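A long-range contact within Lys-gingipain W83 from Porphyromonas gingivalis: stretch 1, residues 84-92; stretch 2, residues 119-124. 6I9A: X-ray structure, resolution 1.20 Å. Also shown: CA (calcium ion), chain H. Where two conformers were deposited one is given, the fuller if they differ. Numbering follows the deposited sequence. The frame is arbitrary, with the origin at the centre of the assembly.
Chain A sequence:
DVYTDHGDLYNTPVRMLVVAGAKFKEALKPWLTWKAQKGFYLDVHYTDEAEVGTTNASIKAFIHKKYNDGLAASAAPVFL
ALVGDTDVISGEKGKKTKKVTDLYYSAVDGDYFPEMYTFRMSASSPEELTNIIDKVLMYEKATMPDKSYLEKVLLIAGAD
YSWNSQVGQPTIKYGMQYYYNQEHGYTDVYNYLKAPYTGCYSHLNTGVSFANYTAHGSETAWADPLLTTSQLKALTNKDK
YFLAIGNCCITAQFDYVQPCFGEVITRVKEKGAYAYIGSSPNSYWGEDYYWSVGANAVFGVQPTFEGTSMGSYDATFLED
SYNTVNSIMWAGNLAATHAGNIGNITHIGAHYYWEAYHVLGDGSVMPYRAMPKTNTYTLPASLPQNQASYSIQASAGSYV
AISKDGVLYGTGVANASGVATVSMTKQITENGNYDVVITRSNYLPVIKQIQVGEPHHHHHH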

ATOM      1  N   GLY A  84      11.208  10.321  -3.065  1.00 10.04           N
ATOM      2  CA  GLY A  84      12.317  10.554  -3.978  1.00 10.65           C
ATOM      3  C   GLY A  84      12.805   9.275  -4.620  1.00 10.32           C
ATOM      4  O   GLY A  84      12.483   8.163  -4.176  1.00 10.55           O
ATOM      5  N   ASP A  85      13.563   9.458  -5.679  1.00 10.59           N
ATOM      6  CA  ASP A  85      14.204   8.372  -6.389  1.00 10.95           C
ATOM      7  C   ASP A  85      15.614   8.142  -5.759  1.00 10.25           C
ATOM      8  O   ASP A  85      15.968   8.720  -4.734  1.00 10.77           O
ATOM      9  N   THR A  86      16.387   7.273  -6.395  1.00 10.56           N
ATOM     10  CA  THR A  86      17.687   6.823  -5.853  1.00 11.48           C
ATOM     11  C   THR A  86      18.753   7.884  -5.922  1.00 12.09           C
ATOM     12  O   THR A  86      19.771   7.733  -5.260  1.00 13.27           O
ATOM     13  N   ASP A  87      18.515   8.975  -6.641  1.00 12.38           N
ATOM     14  CA  ASP A  87      19.471  10.098  -6.663  1.00 13.61           C
ATOM     15  C   ASP A  87      19.440  10.846  -5.316  1.00 13.39           C
ATOM     16  O   ASP A  87      20.394  11.577  -5.015  1.00 15.60           O
ATOM     17  N   VAL A  88      18.399  10.685  -4.498  1.00 12.23           N
ATOM     18  CA  VAL A  88      18.310  11.370  -3.207  1.00 13.25           C
ATOM     19  C   VAL A  88      18.218  10.362  -2.025  1.00 12.34           C
ATOM     20  O   VAL A  88      18.731  10.649  -0.940  1.00 13.34           O
ATOM     21  N   ILE A  89      17.559   9.209  -2.211  1.00 11.32           N
ATOM     22  CA  ILE A  89      17.486   8.178  -1.151  1.00 11.09           C
ATOM     23  C   ILE A  89      17.893   6.895  -1.845  1.00 10.73           C
ATOM     24  O   ILE A  89      17.129   6.343  -2.633  1.00 11.08           O
ATOM     25  N   SER A  90      19.144   6.485  -1.709  1.00 11.32           N
ATOM     26  CA  SER A  90      19.681   5.486  -2.633  1.00 12.28           C
ATOM     27  C   SER A  90      19.181   4.063  -2.487  1.00 12.14           C
ATOM     28  O   SER A  90      19.261   3.320  -3.468  1.00 13.27           O
ATOM     29  N   GLY A  91      18.744   3.669  -1.314  1.00 11.97           N
ATOM     30  CA  GLY A  91      18.623   2.243  -1.012  1.00 12.83           C
ATOM     31  C   GLY A  91      20.023   1.604  -0.987  1.00 11.31           C
ATOM     32  O   GLY A  91      21.050   2.310  -0.988  1.00 12.22           O
ATOM     33  N   GLU A  92      20.090   0.272  -0.940  1.00 11.78           N
ATOM     34  CA  GLU A  92      21.388  -0.395  -0.996  1.00 12.34           C
ATOM     35  C   GLU A  92      21.162  -1.730  -1.667  1.00 12.04           C
ATOM     36  O   GLU A  92      20.016  -2.164  -1.867  1.00 12.06           O
ATOM     37  N   PHE A 119       7.240   2.410   2.102  1.00  8.74           N
ATOM     38  CA  PHE A 119       6.895   2.599   0.698  1.00  8.29           C
ATOM     39  C   PHE A 119       7.696   3.759   0.185  1.00  8.10           C
ATOM     40  O   PHE A 119       8.150   4.614   0.954  1.00  9.17           O
ATOM     41  N   ARG A 120       7.824   3.830  -1.139  1.00  8.72           N
ATOM     42  CA  ARG A 120       8.611   4.859  -1.789  1.00  8.83           C
ATOM     43  C   ARG A 120       7.792   5.584  -2.832  1.00  8.63           C
ATOM     44  O   ARG A 120       7.336   4.983  -3.810  1.00  9.54           O
ATOM     45  N   MET A 121       7.584   6.893  -2.623  1.00  9.45           N
ATOM     46  CA  MET A 121       6.970   7.788  -3.582  0.67  9.54           C
ATOM     47  C   MET A 121       8.106   8.241  -4.473  1.00  9.84           C
ATOM     48  O   MET A 121       8.742   9.274  -4.220  1.00 10.48           O
ATOM     49  N   SER A 122       8.450   7.437  -5.478  1.00  9.58           N
ATOM     50  CA  SER A 122       9.608   7.734  -6.331  1.00  9.91           C
ATOM     51  C   SER A 122       9.223   8.700  -7.440  1.00 10.14           C
ATOM     52  O   SER A 122       8.347   8.387  -8.275  1.00 10.72           O
ATOM     53  N   ALA A 123       9.890   9.851  -7.468  1.00 10.92           N
ATOM     54  CA  ALA A 123       9.629  10.888  -8.453  1.00 11.35           C
ATOM     55  C   ALA A 123      10.944  11.489  -8.871  1.00 12.09           C
ATOM     56  O   ALA A 123      11.858  11.582  -8.045  1.00 12.64           O
ATOM     57  N   SER A 124      11.014  11.982 -10.122  1.00 12.71           N
ATOM     58  CA  SER A 124      12.200  12.668 -10.596  1.00 13.27           C
ATOM     59  C   SER A 124      12.008  14.175 -10.650  1.00 14.95           C
ATOM     60  O   SER A 124      12.946  14.908 -11.021  1.00 19.29           O
TER

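The contact is small and mainly polar, built around one buried arginine side chain that reaches from the strand at 119-121 into a loop and binds its backbone carbonyls. Arg-120 points toward the loop, extended through chi1 and chi2 (both t) before chi3 turns to m. Its NH1 donates to Gly-84 O and to Ile-89 O, each at 2.9 Å, and NH2 also donates to Ile-89 O at 2.9 Å, so that this carbonyl is held by both terminal nitrogens. These acceptors lie at the edge of the guanidinium, near its plane, where its N-H groups are directed; Thr-86 CG2 lies over one face, 4.3 Å from Arg-120 NH1. Ile-89 (m, t) also points toward the strand segment, its CG2 3.8 Å from Arg-120 NH2.

Backbone pairing adds a hydrogen bond from Gly-84 N to Met-121 O (2.9 Å), while the end of the Met-121 side chain leads away. Asp-85 (t) points sideways, and its CG lies 3.4 Å from Ser-122 OG. Its carboxylate binds the calcium ion through OD1 and OD2, both 2.5 Å from CA, and OD1 also accepts from Thr-86 N (2.7 Å). A water bridges the stretches, accepting from Asp-85 N (3.0 Å) and lying 2.9 Å from Ala-123 O.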

ATOM      1  CB  ASP A  85      14.233   8.678  -7.897  1.00 10.92           C
ATOM      2  CG  ASP A  85      14.373   7.472  -8.835  1.00 10.42           C
ATOM      3  OD1 ASP A  85      14.803   6.370  -8.368  1.00 10.84           O
ATOM      4  OD2 ASP A  85      14.035   7.608 -10.031  1.00 11.07           O
ATOM      5  CB  THR A  86      18.129   5.517  -6.529  1.00 11.54           C
ATOM      6  OG1 THR A  86      18.236   5.733  -7.930  1.00 13.34           O
ATOM      7  CG2 THR A  86      17.147   4.364  -6.229  1.00 12.74           C
ATOM      8  CB  ASP A  87      19.150  11.063  -7.798  1.00 14.91           C
ATOM      9  CG  ASP A  87      17.784  11.696  -7.841  1.00 15.23           C
ATOM     10  OD1 ASP A  87      16.815  11.120  -7.230  1.00 15.00           O
ATOM     11  OD2 ASP A  87      17.659  12.753  -8.459  1.00 17.38           O
ATOM     12  CB  VAL A  88      17.228  12.454  -3.104  1.00 14.17           C
ATOM     13  CG1 VAL A  88      17.498  13.651  -4.008  1.00 21.94           C
ATOM     14  CG2 VAL A  88      15.839  11.906  -3.350  1.00 13.94           C
ATOM     15  CB  ILE A  89      16.110   8.097  -0.477  1.00 11.74           C
ATOM     16  CG1 ILE A  89      15.747   9.427   0.196  1.00 12.94           C
ATOM     17  CG2 ILE A  89      16.128   6.950   0.561  1.00 13.15           C
ATOM     18  CD1 ILE A  89      14.226   9.487   0.620  1.00 14.67           C
ATOM     19  CB  SER A  90      21.206   5.433  -2.540  1.00 12.99           C
ATOM     20  OG  SER A  90      21.580   5.060  -1.232  1.00 14.24           O
ATOM     21  CB  GLU A  92      22.052  -0.537   0.389  1.00 13.93           C
ATOM     22  CG  GLU A  92      21.310  -1.463   1.345  1.00 14.88           C
ATOM     23  CD  GLU A  92      21.951  -1.432   2.719  1.00 15.63           C
ATOM     24  OE1 GLU A  92      21.786  -0.427   3.448  1.00 15.85           O
ATOM     25  OE2 GLU A  92      22.626  -2.424   3.067  1.00 21.10           O
ATOM     26  CB  PHE A 119       5.385   2.786   0.494  1.00  8.78           C
ATOM     27  CG  PHE A 119       4.802   3.957   1.272  1.00  9.22           C
ATOM     28  CD1 PHE A 119       4.759   5.229   0.708  1.00 10.04           C
ATOM     29  CD2 PHE A 119       4.222   3.763   2.537  1.00  9.43           C
ATOM     30  CE1 PHE A 119       4.158   6.277   1.379  1.00  9.47           C
ATOM     31  CE2 PHE A 119       3.663   4.836   3.212  1.00  9.96           C
ATOM     32  CZ  PHE A 119       3.616   6.073   2.626  1.00  9.52           C
ATOM     33  CB  ARG A 120       9.901   4.273  -2.400  1.00  9.40           C
ATOM     34  CG  ARG A 120      10.722   5.280  -3.210  1.00 10.99           C
ATOM     35  CD  ARG A 120      11.920   4.633  -3.865  1.00 10.07           C
ATOM     36  NE  ARG A 120      12.958   4.237  -2.915  1.00  9.68           N
ATOM     37  CZ  ARG A 120      14.135   4.857  -2.808  1.00 10.23           C
ATOM     38  NH1 ARG A 120      14.353   6.034  -3.433  1.00 10.82           N
ATOM     39  NH2 ARG A 120      15.084   4.340  -2.056  1.00 10.56           N
ATOM     40  CB  MET A 121       6.300   8.956  -2.845  0.67 10.12           C
ATOM     41  CG  MET A 121       5.296   8.501  -1.779  0.67 10.89           C
ATOM     42  SD  MET A 121       3.672   8.155  -2.471  0.67 11.51           S
ATOM     43  CE  MET A 121       3.102   9.737  -2.439  0.67 10.93           C
ATOM     44  CB  SER A 122      10.164   6.445  -6.938  1.00 10.47           C
ATOM     45  OG  SER A 122      11.250   6.860  -7.755  1.00 10.78           O
ATOM     46  CB  ALA A 123       8.735  11.966  -7.841  1.00 11.66           C
ATOM     47  CB  SER A 124      12.585  12.146 -11.978  1.00 14.79           C
ATOM     48  OG  SER A 124      11.661  12.515 -12.983  1.00 18.14           O
TER
HETATM   49 CA    CA H 706      14.457   5.182 -10.541  1.00 10.30          CA
HETATM   50  O   HOH W   1      14.346  12.128  -6.682  1.00 12.75           O
HETATM   51  O   HOH W   2      16.828   5.701 -10.397  1.00 12.89           O
HETATM   52  O   HOH W   3      15.373  12.860  -9.736  1.00 20.77           O
HETATM   53  O   HOH W   4      15.093   3.507 -12.212  1.00 11.66           O
HETATM   54  O   HOH W   5      14.412   6.328 -12.608  1.00 12.10           O